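Choloylglycine hydrolase (Clostridium perfringens, PDB 2RG2) hydrolyses the amide bond of glycine- and taurine-conjugated bile salts, releasing free bile acids, and also acts as a bile acid amine N-acyltransferase. Local coordinates at residues F15-D20 with Y277-C282; F228-F233 with L255-M260; I32-K37 with E306-N311; D62-A67 with F104-L109; S24-I29 with M56-D61. The protein carries 1 engineered substitution. One frame throughout, in Å; residues are numbered along the deposited sequence.

Contact 1: F15-D20 with Y277-C282; sequences FGLNMD and YTSCMC. Engineered in segment 15-20: L17 (natural residue Arg).
F15-D20 and Y277-C282 are neighbouring antiparallel strands (179° between their axes) in a central sheet of this Ntn-hydrolase, and the segment 15-20 carries position 17 of the deoxycholate site, here the engineered L17. F15 and M281 form a hydrogen-bonded pair with two backbone bonds, the shorter running from M281 N to F15 O at 2.7 Å. Farther along, S279 N donates to L17 O at 2.9 Å, and M19 N gives Y277 O an almost straight bond of 2.9 Å. The return bond at L17 is different: L17 N meets S279 OG at 3.3 Å, while its approach to S279 O is weak. S279 OG also bonds D68, which takes Y277 OH as well.

On one face, T278 OG1 donates to N18 OD1 at 2.6 Å, the two side chains lying side by side, and N18 ND2 turns to L255 O. The other face is mixed. There M19 CB sits over one face of the Y277 ring, 3.6 Å from its centroid, in a CH-pi contact. M19 CG is anti to the backbone N (chi1 174°), and the chain then bends; M19 CE lies 3.5 Å from Y277 OH. The N18 face is thus tied by a hydroxyl-amide bond, while the M19 face combines apolar contacts with the S279 and Y277 hydroxyls, whose rotation D68 probably fixes.

Contact 2: F228-F233 with L255-M260; sequences FIRVAF and LNNVAM
R230 grips N257 side-on with two nitrogens, one for each of two oxygens. NE donates to N257 OD1 at 2.8 Å, and NH2 donates to the backbone N257 O at 3.1 Å with a nearly straight N-H...O angle of 169°. Both oxygens lie close to the guanidinium plane, so the arginine uses its edge; its plane stands 75° from that of the N257 amide, and the two side chains cross at about a right angle. N257 has CG anti to its own N (chi1 -179°), which carries OD1 toward the arginine while the main-chain oxygen serves the second nitrogen. The remaining nitrogen, NH1, bonds the carbonyls of P219 and D221, so three backbone oxygens and one amide oxygen hold the guanidinium, and its rotation is well constrained.

Packing begins beside this clasp. V258 CG1 lies 3.7 Å from R230 NH2, at a slant to the guanidinium. V231 CG2 presses on V258 CG2 at 3.4 Å, tighter than usual for two carbons, and reaches L255 CD2 more loosely at 4.4 Å. R230 and N257 also pack on G220 and F222 of a second subunit. Helix 224-242 is thus fastened to N257 and V258, at the C-terminal side of helix 248-256, next to the strand that carries N18, as expected of the helical layer packed on a sheet in the alpha-beta-beta-alpha sandwich of Ntn-hydrolases.

Contact 3: I32-K37 with E306-N311; sequences IPRNFK and ENLDGN
R34 is used on two sides at once: its guanidinium lies with one face against L308 CB, 3.3 Å above the plane, while NH1 reaches past to D309 in a salt bridge. The bridge has an unusual geometry, since NH1 meets D309 OD1 at 2.9 Å from above the carboxylate plane, and the planes of the two groups are 61° apart. The N-H...O angle is 146°. CG of R34 sits between backbone N and carbonyl carbon (chi1 73°), the crowded position, which folds the side chain back over the turn; CG itself comes 3.3 Å from L308 O. A second acid, E72, takes NH2 in another salt bridge.

The turn is a type I beta turn, N307 to G310, closed by G310 N to N307 O and accompanied by an Asx turn in which N307 OD1 accepts from D309 N at 3.0 Å. L308 O accepts from R34 N at 2.8 Å. P33 packs beside this bond, its CG 3.2 Å from G310 O. One water joins the loops as well, donating to R34 O at 2.8 Å and to G310 O. Both loops lie at the surface, yet backbone, ion pair and water all link them; D309 at NH1 and E72 at NH2 probably balance the charge of R34 and restrain its guanidinium.

Contact 4: D62-A67 with F104-L109; sequences DYPTFA and FLLWVL. With EDO (1,2-ethanediol), chain F; EDO (1,2-ethanediol), chain E.
F66 and L105 lead the tight part of this beta-alpha contact, where strand 63-66 of an antiparallel sheet is crossed by helix 104-111 at 94°, the two axes 7.1 Å apart. F66 CB lies 3.7 Å from L105 CG, and the same leucine carbon is 3.5 Å from F66 O, so the side chain fits against both ring root and backbone. L106 covers the next stretch: it has CG anti to its N (chi1 -178°), with CD1 4.0 Å from F66 CE1 and CD2 3.8 Å from Y63 OH, a hydroxyl that bonds N103. P64 O is equally near L106 CD2, at 3.8 Å.

No direct hydrogen bond joins strand and helix. A water bridges them instead, accepting from F66 N and L106 N, each at 3.1 Å. The looser side is around T65-A67: A67 O still touches L105 CD2, but ethanediols, probably from the crystallisation liquor, also meet the backbone. One makes a weak bond to F66 O; the other donates from O2 to A67 O at 3.0 Å.

Contact 5: S24-I29 with M56-D61; sequences SFNQSI and MGTIFD. With EDO (1,2-ethanediol), chain G.
Two backbone bonds join S28 and G57, an antiparallel hydrogen-bonded pair: S28 N donates to G57 O and G57 N to S28 O, each 2.9 Å and nearly straight (165° and 174°). A softer CA-H...O contact extends the pairing, with Q27 CA 3.3 Å from G57 O.

I29 and M56 form a non-hydrogen-bonded pair, and strands 28-32 and 53-60 are neighbours in an antiparallel sheet of this Ntn-hydrolase.

The apolar contacts gather round M56. Its chain, bent at its second and third torsions, curls so that SD lies 4.1 Å from I29 CG1 and 4.0 Å from Q27 CB. F25 CZ reaches M56 CG at 4.3 Å, and G57 CA lies at the F25 ring edge.

Polar side-chain contacts are local or pass through an ethanediol, probably from the crystallisation liquor. Q27 OE1 takes F25 N in its carbonyl plane at 2.7 Å. The ethanediol's O1 bonds T58 OG1 at 2.6 Å and I59 N and O; its O2 meets S28 OG at a very short, doubtful distance.

Contacts 1, 2, 4 and 5 are buried, while contact 3 lies at the surface, its centre about 24 Å from the centre of the chain. Contact 1 pairs strands of one sheet and contact 5 strands of another; M56 and Y277 side chains touch where the two sheets meet. Contact 4 takes up the next strand of the same sheet as contact 5, A67 N probably bonding M56 O, and I32 from the segment of contact 3 packs on F66 and L106. Contacts 1 and 2 touch where T278 CG2 packs on L255 CD1. Backbone pairing dominates contacts 1 and 5, an arginine clasp contact 2, and apolar packing contact 4; a backbone bond, an ion pair and water link contact 3.

Contact 1: F15-D20 with Y277-C282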
# COMPACT_ATOMS: atom_id res chain seq x y z
N PHE A 15 17.42 17.72 18.22
CA PHE A 15 17.83 17.41 16.87
C PHE A 15 18.74 16.19 16.87
O PHE A 15 19.66 16.10 17.70
CB PHE A 15 18.58 18.60 16.24
CG PHE A 15 19.21 18.27 14.91
CD1 PHE A 15 18.42 18.03 13.79
CD2 PHE A 15 20.60 18.18 14.79
CE1 PHE A 15 19.00 17.69 12.55
CE2 PHE A 15 21.19 17.86 13.56
CZ PHE A 15 20.39 17.62 12.43
N GLY A 16 18.49 15.24 15.98
CA GLY A 16 19.36 14.05 15.94
C GLY A 16 18.95 13.09 14.85
O GLY A 16 18.23 13.47 13.94
N LEU A 17 19.43 11.86 14.93
CA LEU A 17 19.10 10.89 13.88
C LEU A 17 19.23 9.46 14.34
O LEU A 17 19.95 9.17 15.32
CB LEU A 17 19.98 11.11 12.66
CG LEU A 17 21.39 10.53 12.60
CD1 LEU A 17 21.95 10.75 11.20
CD2 LEU A 17 22.30 11.17 13.63
N ASN A 18 18.52 8.59 13.63
CA ASN A 18 18.82 7.16 13.57
C ASN A 18 19.94 6.97 12.58
O ASN A 18 19.79 7.35 11.40
CB ASN A 18 17.65 6.39 12.96
CG ASN A 18 16.56 6.08 13.95
OD1 ASN A 18 16.71 6.25 15.16
ND2 ASN A 18 15.42 5.58 13.43
N MET A 19 21.03 6.35 13.03
CA MET A 19 22.16 6.04 12.16
C MET A 19 22.01 4.58 11.81
O MET A 19 22.18 3.71 12.67
CB MET A 19 23.48 6.30 12.88
CG MET A 19 24.73 5.86 12.11
SD MET A 19 24.91 6.77 10.55
CE MET A 19 25.25 8.41 11.14
N ASP A 20 21.65 4.33 10.55
CA ASP A 20 21.25 3.02 10.06
C ASP A 20 22.34 2.51 9.15
O ASP A 20 22.53 3.05 8.05
CB ASP A 20 19.96 3.11 9.23
CG ASP A 20 18.77 3.61 10.03
OD1 ASP A 20 18.84 3.60 11.28
OD2 ASP A 20 17.76 3.99 9.40
N TYR A 277 22.51 3.33 16.20
CA TYR A 277 22.26 4.24 17.31
C TYR A 277 21.26 5.30 16.96
O TYR A 277 20.98 5.56 15.77
CB TYR A 277 23.57 4.85 17.85
CG TYR A 277 24.30 5.83 16.94
CD1 TYR A 277 23.99 7.21 16.98
CD2 TYR A 277 25.32 5.41 16.10
CE1 TYR A 277 24.68 8.14 16.17
CE2 TYR A 277 26.01 6.33 15.28
CZ TYR A 277 25.68 7.68 15.32
OH TYR A 277 26.39 8.57 14.49
N THR A 278 20.72 5.92 18.00
CA THR A 278 19.79 7.02 17.83
C THR A 278 20.30 8.15 18.73
O THR A 278 20.43 7.96 19.95
CB THR A 278 18.36 6.60 18.23
OG1 THR A 278 17.92 5.51 17.39
CG2 THR A 278 17.40 7.80 18.09
N SER A 279 20.62 9.28 18.12
CA SER A 279 21.09 10.45 18.88
C SER A 279 19.99 11.48 18.99
O SER A 279 19.13 11.59 18.11
CB SER A 279 22.33 11.09 18.22
OG SER A 279 22.03 11.65 16.95
N CYS A 280 20.04 12.23 20.07
CA CYS A 280 19.12 13.33 20.31
C CYS A 280 19.87 14.43 21.03
O CYS A 280 20.21 14.30 22.20
CB CYS A 280 17.93 12.85 21.14
SG CYS A 280 16.74 14.21 21.40
N MET A 281 20.15 15.51 20.30
CA MET A 281 20.88 16.64 20.86
C MET A 281 19.94 17.70 21.38
O MET A 281 19.11 18.20 20.62
CB MET A 281 21.78 17.22 19.78
CG MET A 281 22.76 16.18 19.28
SD MET A 281 23.71 16.76 17.88
CE MET A 281 23.02 15.73 16.60
N CYS A 282 20.05 18.03 22.66
CA CYS A 282 19.26 19.12 23.23
C CYS A 282 20.10 20.39 23.08
O CYS A 282 21.05 20.65 23.84
CB CYS A 282 18.89 18.86 24.68
SG CYS A 282 17.93 20.22 25.38

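Contact 2: F228-F233 with L255-M260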
# COMPACT_ATOMS: atom_id res chain seq x y z
N PHE A 228 10.66 8.61 5.31
CA PHE A 228 10.41 10.06 5.27
C PHE A 228 8.92 10.36 5.51
O PHE A 228 8.58 11.19 6.33
CB PHE A 228 10.91 10.64 3.94
CG PHE A 228 10.94 12.16 3.88
CD1 PHE A 228 9.75 12.88 3.74
CD2 PHE A 228 12.15 12.84 3.93
CE1 PHE A 228 9.75 14.28 3.68
CE2 PHE A 228 12.18 14.25 3.86
CZ PHE A 228 10.97 14.96 3.74
N ILE A 229 8.04 9.69 4.78
CA ILE A 229 6.60 9.87 4.96
C ILE A 229 6.16 9.57 6.40
O ILE A 229 5.45 10.37 7.04
CB ILE A 229 5.81 8.99 3.97
CG1 ILE A 229 6.13 9.38 2.51
CG2 ILE A 229 4.31 9.04 4.29
CD1 ILE A 229 5.89 10.82 2.17
N ARG A 230 6.58 8.42 6.92
CA ARG A 230 6.17 8.05 8.28
C ARG A 230 6.61 9.09 9.32
O ARG A 230 5.78 9.54 10.10
CB ARG A 230 6.64 6.64 8.66
CG ARG A 230 5.92 5.54 7.85
CD ARG A 230 5.68 4.25 8.71
NE ARG A 230 6.92 3.64 9.20
CZ ARG A 230 7.77 2.93 8.46
NH1 ARG A 230 7.57 2.75 7.14
NH2 ARG A 230 8.86 2.40 9.02
N VAL A 231 7.88 9.48 9.31
CA VAL A 231 8.36 10.44 10.32
C VAL A 231 7.70 11.80 10.14
O VAL A 231 7.30 12.41 11.12
CB VAL A 231 9.88 10.49 10.41
CG1 VAL A 231 10.29 11.55 11.38
CG2 VAL A 231 10.37 9.16 10.93
N ALA A 232 7.54 12.25 8.89
CA ALA A 232 6.89 13.54 8.64
C ALA A 232 5.49 13.59 9.26
O ALA A 232 5.12 14.56 9.93
CB ALA A 232 6.82 13.83 7.11
N PHE A 233 4.71 12.53 9.05
CA PHE A 233 3.35 12.49 9.57
C PHE A 233 3.26 12.18 11.06
O PHE A 233 2.45 12.76 11.75
CB PHE A 233 2.47 11.58 8.73
CG PHE A 233 2.06 12.21 7.42
CD1 PHE A 233 0.99 13.09 7.37
CD2 PHE A 233 2.79 11.97 6.26
CE1 PHE A 233 0.61 13.71 6.17
CE2 PHE A 233 2.43 12.58 5.04
CZ PHE A 233 1.34 13.46 5.00
N LEU A 255 11.33 8.17 16.17
CA LEU A 255 12.34 7.47 15.39
C LEU A 255 12.27 5.94 15.49
O LEU A 255 12.64 5.26 14.54
CB LEU A 255 13.75 7.98 15.70
CG LEU A 255 14.00 9.41 15.21
CD1 LEU A 255 15.39 9.86 15.64
CD2 LEU A 255 13.82 9.55 13.66
N ASN A 256 11.78 5.42 16.62
CA ASN A 256 11.71 3.97 16.77
C ASN A 256 10.82 3.38 15.68
O ASN A 256 11.00 2.23 15.28
CB ASN A 256 11.07 3.56 18.11
CG ASN A 256 12.01 3.70 19.32
OD1 ASN A 256 11.57 3.47 20.47
ND2 ASN A 256 13.26 4.11 19.09
N ASN A 257 9.82 4.14 15.25
CA ASN A 257 8.91 3.66 14.21
C ASN A 257 9.58 3.38 12.85
O ASN A 257 9.06 2.58 12.06
CB ASN A 257 7.75 4.64 14.05
CG ASN A 257 6.74 4.19 12.99
OD1 ASN A 257 6.79 4.64 11.84
ND2 ASN A 257 5.83 3.30 13.38
N VAL A 258 10.70 4.06 12.59
CA VAL A 258 11.42 3.89 11.33
C VAL A 258 12.79 3.22 11.49
O VAL A 258 13.55 3.07 10.52
CB VAL A 258 11.56 5.25 10.53
CG1 VAL A 258 10.17 5.73 10.03
CG2 VAL A 258 12.20 6.31 11.39
N ALA A 259 13.07 2.77 12.71
CA ALA A 259 14.30 2.04 13.00
C ALA A 259 14.33 0.67 12.35
O ALA A 259 13.35 -0.08 12.37
CB ALA A 259 14.45 1.90 14.54
N MET A 260 15.48 0.31 11.79
CA MET A 260 15.64 -0.99 11.17
C MET A 260 15.85 -2.06 12.22
O MET A 260 16.46 -1.79 13.27
CB MET A 260 16.78 -0.97 10.16
CG MET A 260 16.40 -0.22 8.90
SD MET A 260 17.85 0.02 7.88
CE MET A 260 17.08 1.00 6.60

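Contact 3: I32-K37 with E306-N311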
# COMPACT_ATOMS: atom_id res chain seq x y z
N ILE A 32 35.40 18.32 21.75
CA ILE A 32 36.52 19.20 21.43
C ILE A 32 36.27 20.56 22.09
O ILE A 32 35.25 21.22 21.80
CB ILE A 32 36.68 19.43 19.91
CG1 ILE A 32 36.68 18.11 19.13
CG2 ILE A 32 37.98 20.22 19.62
CD1 ILE A 32 36.44 18.29 17.63
N PRO A 33 37.19 20.99 22.97
CA PRO A 33 37.05 22.32 23.56
C PRO A 33 37.14 23.43 22.49
O PRO A 33 37.53 23.16 21.35
CB PRO A 33 38.21 22.41 24.57
CG PRO A 33 39.11 21.26 24.28
CD PRO A 33 38.38 20.25 23.46
N ARG A 34 36.77 24.66 22.85
CA ARG A 34 36.93 25.80 21.93
C ARG A 34 38.40 26.21 21.82
O ARG A 34 39.21 25.92 22.72
CB ARG A 34 36.06 26.99 22.35
CG ARG A 34 36.53 27.74 23.59
CD ARG A 34 35.68 28.97 23.83
NE ARG A 34 34.34 28.66 24.35
CZ ARG A 34 33.99 28.65 25.62
NH1 ARG A 34 34.88 28.93 26.59
NH2 ARG A 34 32.75 28.40 25.95
N ASN A 35 38.75 26.88 20.71
CA ASN A 35 40.12 27.30 20.43
C ASN A 35 41.10 26.13 20.38
O ASN A 35 42.28 26.25 20.75
CB ASN A 35 40.57 28.39 21.44
CG ASN A 35 39.59 29.55 21.50
OD1 ASN A 35 39.23 30.02 22.58
ND2 ASN A 35 39.14 30.00 20.35
N PHE A 36 40.61 24.98 19.92
CA PHE A 36 41.45 23.79 19.83
C PHE A 36 41.92 23.55 18.42
O PHE A 36 41.13 23.57 17.47
CB PHE A 36 40.72 22.54 20.36
CG PHE A 36 41.61 21.34 20.49
CD1 PHE A 36 41.83 20.49 19.40
CD2 PHE A 36 42.27 21.07 21.69
CE1 PHE A 36 42.69 19.39 19.51
CE2 PHE A 36 43.13 19.96 21.80
CZ PHE A 36 43.34 19.13 20.71
N LYS A 37 43.22 23.29 18.27
CA LYS A 37 43.81 23.07 16.97
C LYS A 37 43.75 21.60 16.55
O LYS A 37 44.52 20.75 17.04
CB LYS A 37 45.27 23.56 16.98
CG LYS A 37 45.87 23.81 15.63
CD LYS A 37 47.05 24.79 15.79
CE LYS A 37 48.16 24.43 14.85
NZ LYS A 37 49.29 25.40 14.99
N GLU A 306 32.20 19.75 30.99
CA GLU A 306 33.61 19.83 30.63
C GLU A 306 34.13 21.27 30.72
O GLU A 306 33.35 22.22 30.80
CB GLU A 306 33.86 19.25 29.23
CG GLU A 306 33.37 17.79 29.02
CD GLU A 306 34.01 16.75 29.97
OE1 GLU A 306 35.08 17.02 30.54
OE2 GLU A 306 33.43 15.65 30.14
N ASN A 307 35.45 21.42 30.75
CA ASN A 307 36.06 22.74 30.63
C ASN A 307 36.06 23.10 29.15
O ASN A 307 36.80 22.51 28.36
CB ASN A 307 37.48 22.71 31.21
CG ASN A 307 38.21 24.03 31.08
OD1 ASN A 307 37.64 25.03 30.65
ND2 ASN A 307 39.48 24.04 31.46
N LEU A 308 35.23 24.06 28.77
CA LEU A 308 35.10 24.46 27.35
C LEU A 308 36.38 25.11 26.84
O LEU A 308 36.63 25.17 25.63
CB LEU A 308 33.85 25.32 27.13
CG LEU A 308 32.48 24.71 27.50
CD1 LEU A 308 31.33 25.62 27.08
CD2 LEU A 308 32.29 23.33 26.87
N ASP A 309 37.21 25.56 27.78
CA ASP A 309 38.54 26.09 27.47
C ASP A 309 39.65 25.10 27.77
O ASP A 309 40.82 25.49 27.93
CB ASP A 309 38.78 27.36 28.27
CG ASP A 309 37.85 28.45 27.87
OD1 ASP A 309 37.76 28.72 26.66
OD2 ASP A 309 37.17 28.99 28.76
N GLY A 310 39.27 23.82 27.86
CA GLY A 310 40.24 22.73 28.04
C GLY A 310 41.27 22.58 26.93
O GLY A 310 41.15 23.16 25.85
N ASN A 311 42.30 21.79 27.20
CA ASN A 311 43.41 21.61 26.26
C ASN A 311 43.54 20.20 25.68
O ASN A 311 44.57 19.84 25.13
CB ASN A 311 44.73 22.05 26.92
CG ASN A 311 44.95 21.40 28.28
OD1 ASN A 311 44.35 20.38 28.60
ND2 ASN A 311 45.81 22.00 29.09
O HOH W 1 41.43 24.52 23.57
O HOH W 2 39.90 28.82 25.05

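Contact 4: D62-A67 with F104-L109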
# COMPACT_ATOMS: atom_id res chain seq x y z
N ASP A 62 44.73 11.15 15.33
CA ASP A 62 44.47 12.29 16.21
C ASP A 62 43.55 13.37 15.63
O ASP A 62 43.26 14.34 16.31
CB ASP A 62 45.77 12.87 16.80
CG ASP A 62 46.23 12.13 18.07
OD1 ASP A 62 45.52 11.19 18.54
OD2 ASP A 62 47.29 12.49 18.63
N TYR A 63 43.07 13.19 14.40
CA TYR A 63 42.15 14.16 13.77
C TYR A 63 40.67 13.73 13.88
O TYR A 63 40.31 12.68 13.36
CB TYR A 63 42.51 14.42 12.30
CG TYR A 63 41.76 15.60 11.70
CD1 TYR A 63 42.11 16.91 12.02
CD2 TYR A 63 40.69 15.39 10.82
CE1 TYR A 63 41.43 17.99 11.48
CE2 TYR A 63 39.99 16.47 10.29
CZ TYR A 63 40.36 17.77 10.62
OH TYR A 63 39.69 18.85 10.11
N PRO A 64 39.82 14.56 14.53
CA PRO A 64 38.43 14.13 14.72
C PRO A 64 37.56 14.31 13.47
O PRO A 64 37.69 15.32 12.78
CB PRO A 64 37.94 15.05 15.85
CG PRO A 64 38.74 16.32 15.67
CD PRO A 64 40.07 15.91 15.06
N THR A 65 36.70 13.34 13.19
CA THR A 65 35.69 13.47 12.14
C THR A 65 34.35 13.03 12.74
O THR A 65 34.33 12.11 13.55
CB THR A 65 36.04 12.64 10.88
OG1 THR A 65 35.14 12.97 9.81
CG2 THR A 65 35.94 11.16 11.14
N PHE A 66 33.27 13.68 12.34
CA PHE A 66 31.95 13.41 12.95
C PHE A 66 30.91 12.91 11.96
O PHE A 66 30.91 13.30 10.78
CB PHE A 66 31.41 14.68 13.61
CG PHE A 66 32.20 15.13 14.80
CD1 PHE A 66 33.32 15.97 14.65
CD2 PHE A 66 31.81 14.78 16.08
CE1 PHE A 66 34.05 16.41 15.77
CE2 PHE A 66 32.54 15.21 17.22
CZ PHE A 66 33.66 16.03 17.05
N ALA A 67 30.02 12.06 12.46
CA ALA A 67 28.81 11.65 11.76
C ALA A 67 27.68 12.64 12.08
O ALA A 67 26.89 12.98 11.22
CB ALA A 67 28.40 10.23 12.18
N PHE A 104 33.03 18.15 6.47
CA PHE A 104 31.92 19.09 6.46
C PHE A 104 31.28 19.24 7.83
O PHE A 104 31.01 20.36 8.26
CB PHE A 104 30.89 18.71 5.39
CG PHE A 104 29.80 19.70 5.24
CD1 PHE A 104 29.96 20.81 4.40
CD2 PHE A 104 28.59 19.54 5.91
CE1 PHE A 104 28.93 21.75 4.24
CE2 PHE A 104 27.56 20.49 5.77
CZ PHE A 104 27.73 21.58 4.94
N LEU A 105 31.04 18.13 8.52
CA LEU A 105 30.43 18.16 9.85
C LEU A 105 31.22 19.08 10.77
O LEU A 105 30.66 20.02 11.35
CB LEU A 105 30.38 16.74 10.45
CG LEU A 105 29.11 16.26 11.18
CD1 LEU A 105 28.74 17.19 12.32
CD2 LEU A 105 27.95 16.11 10.21
N LEU A 106 32.52 18.82 10.88
CA LEU A 106 33.35 19.63 11.76
C LEU A 106 33.43 21.09 11.29
O LEU A 106 33.42 21.99 12.12
CB LEU A 106 34.75 19.05 11.88
CG LEU A 106 35.70 19.79 12.83
CD1 LEU A 106 35.17 19.90 14.25
CD2 LEU A 106 37.05 19.05 12.81
N TRP A 107 33.50 21.30 9.99
CA TRP A 107 33.60 22.66 9.44
C TRP A 107 32.38 23.50 9.86
O TRP A 107 32.51 24.67 10.25
CB TRP A 107 33.74 22.61 7.93
CG TRP A 107 33.69 23.95 7.25
CD1 TRP A 107 34.73 24.82 7.05
CD2 TRP A 107 32.54 24.55 6.65
NE1 TRP A 107 34.29 25.94 6.38
CE2 TRP A 107 32.94 25.80 6.13
CE3 TRP A 107 31.19 24.17 6.53
CZ2 TRP A 107 32.05 26.66 5.47
CZ3 TRP A 107 30.30 25.03 5.87
CH2 TRP A 107 30.74 26.27 5.35
N VAL A 108 31.19 22.90 9.79
CA VAL A 108 29.97 23.58 10.26
C VAL A 108 30.02 23.89 11.76
O VAL A 108 29.77 25.04 12.16
CB VAL A 108 28.68 22.73 9.95
CG1 VAL A 108 27.47 23.37 10.58
CG2 VAL A 108 28.48 22.60 8.44
N LEU A 109 30.30 22.87 12.58
CA LEU A 109 30.13 23.01 14.04
C LEU A 109 31.25 23.84 14.67
O LEU A 109 31.02 24.56 15.65
CB LEU A 109 30.07 21.63 14.71
CG LEU A 109 28.91 20.75 14.24
CD1 LEU A 109 29.03 19.40 14.95
CD2 LEU A 109 27.56 21.43 14.56
C1 EDO F . 31.40 9.03 10.07
O1 EDO F . 31.45 10.39 9.63
C2 EDO F . 32.53 8.78 11.06
O2 EDO F . 32.96 10.04 11.58
C1 EDO E . 27.91 9.34 8.58
O1 EDO E . 26.54 9.41 8.21
C2 EDO E . 28.61 10.63 8.15
O2 EDO E . 27.89 11.77 8.63
O HOH W 3 33.76 16.05 10.42

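Contact 5: S24-I29 with M56-D61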
# COMPACT_ATOMS: atom_id res chain seq x y z
N SER A 24 29.87 -1.48 12.42
CA SER A 24 30.49 -0.49 13.30
C SER A 24 31.47 0.33 12.48
O SER A 24 32.14 -0.22 11.59
CB SER A 24 31.23 -1.18 14.44
OG SER A 24 32.19 -0.31 15.02
N PHE A 25 31.54 1.63 12.76
CA PHE A 25 32.58 2.46 12.16
C PHE A 25 33.67 2.90 13.14
O PHE A 25 34.37 3.90 12.90
CB PHE A 25 32.01 3.61 11.29
CG PHE A 25 31.11 4.59 12.03
CD1 PHE A 25 29.73 4.38 12.10
CD2 PHE A 25 31.63 5.75 12.61
CE1 PHE A 25 28.89 5.29 12.75
CE2 PHE A 25 30.79 6.69 13.27
CZ PHE A 25 29.41 6.45 13.33
N ASN A 26 33.84 2.13 14.22
CA ASN A 26 34.81 2.42 15.30
C ASN A 26 34.45 3.72 16.05
O ASN A 26 35.32 4.47 16.47
CB ASN A 26 36.25 2.46 14.74
CG ASN A 26 37.29 2.78 15.79
OD1 ASN A 26 37.34 2.14 16.85
ND2 ASN A 26 38.13 3.78 15.52
N GLN A 27 33.16 3.96 16.23
CA GLN A 27 32.69 5.25 16.74
C GLN A 27 32.91 5.44 18.24
O GLN A 27 32.98 4.47 19.00
CB GLN A 27 31.21 5.49 16.37
CG GLN A 27 30.22 4.43 16.82
CD GLN A 27 29.88 3.39 15.75
OE1 GLN A 27 30.76 2.88 15.05
NE2 GLN A 27 28.58 3.06 15.64
N SER A 28 33.06 6.70 18.64
CA SER A 28 32.95 7.10 20.03
C SER A 28 32.33 8.48 20.03
O SER A 28 32.21 9.13 18.98
CB SER A 28 34.33 7.15 20.72
OG SER A 28 35.08 8.28 20.28
N ILE A 29 31.91 8.93 21.21
CA ILE A 29 31.43 10.28 21.39
C ILE A 29 32.71 11.10 21.61
O ILE A 29 33.64 10.65 22.31
CB ILE A 29 30.45 10.39 22.58
CG1 ILE A 29 29.19 9.55 22.30
CG2 ILE A 29 29.99 11.84 22.78
CD1 ILE A 29 29.30 8.08 22.74
N MET A 56 29.08 12.30 17.73
CA MET A 56 29.54 10.96 17.43
C MET A 56 30.47 10.98 16.24
O MET A 56 30.16 11.56 15.20
CB MET A 56 28.34 10.05 17.10
CG MET A 56 28.71 8.54 17.04
SD MET A 56 28.91 7.78 18.65
CE MET A 56 27.20 7.58 19.20
N GLY A 57 31.60 10.30 16.36
CA GLY A 57 32.53 10.23 15.26
C GLY A 57 33.67 9.27 15.50
O GLY A 57 33.57 8.36 16.32
N THR A 58 34.74 9.48 14.75
CA THR A 58 35.92 8.65 14.88
C THR A 58 37.15 9.54 14.71
O THR A 58 37.10 10.59 14.07
CB THR A 58 35.91 7.50 13.85
OG1 THR A 58 37.08 6.69 14.03
CG2 THR A 58 35.90 8.03 12.44
N ILE A 59 38.24 9.10 15.31
CA ILE A 59 39.49 9.84 15.23
C ILE A 59 40.49 9.07 14.38
O ILE A 59 40.79 7.90 14.67
CB ILE A 59 40.02 10.17 16.63
CG1 ILE A 59 39.05 11.12 17.35
CG2 ILE A 59 41.40 10.81 16.53
CD1 ILE A 59 39.30 11.29 18.82
N PHE A 60 40.95 9.71 13.31
CA PHE A 60 41.99 9.17 12.44
C PHE A 60 43.28 9.94 12.67
O PHE A 60 43.37 11.13 12.34
CB PHE A 60 41.59 9.28 10.96
CG PHE A 60 40.36 8.49 10.60
CD1 PHE A 60 40.41 7.10 10.49
CD2 PHE A 60 39.15 9.13 10.37
CE1 PHE A 60 39.28 6.36 10.16
CE2 PHE A 60 38.00 8.40 10.02
CZ PHE A 60 38.07 7.01 9.93
N ASP A 61 44.28 9.26 13.24
CA ASP A 61 45.59 9.86 13.49
C ASP A 61 45.46 11.20 14.23
O ASP A 61 46.00 12.22 13.81
CB ASP A 61 46.37 10.00 12.17
CG ASP A 61 46.73 8.64 11.57
OD1 ASP A 61 46.86 7.67 12.35
OD2 ASP A 61 46.88 8.55 10.33
C1 EDO G . 38.52 6.74 17.53
O1 EDO G . 38.64 6.48 16.13
C2 EDO G . 37.06 6.99 17.88
O2 EDO G . 36.97 8.18 18.67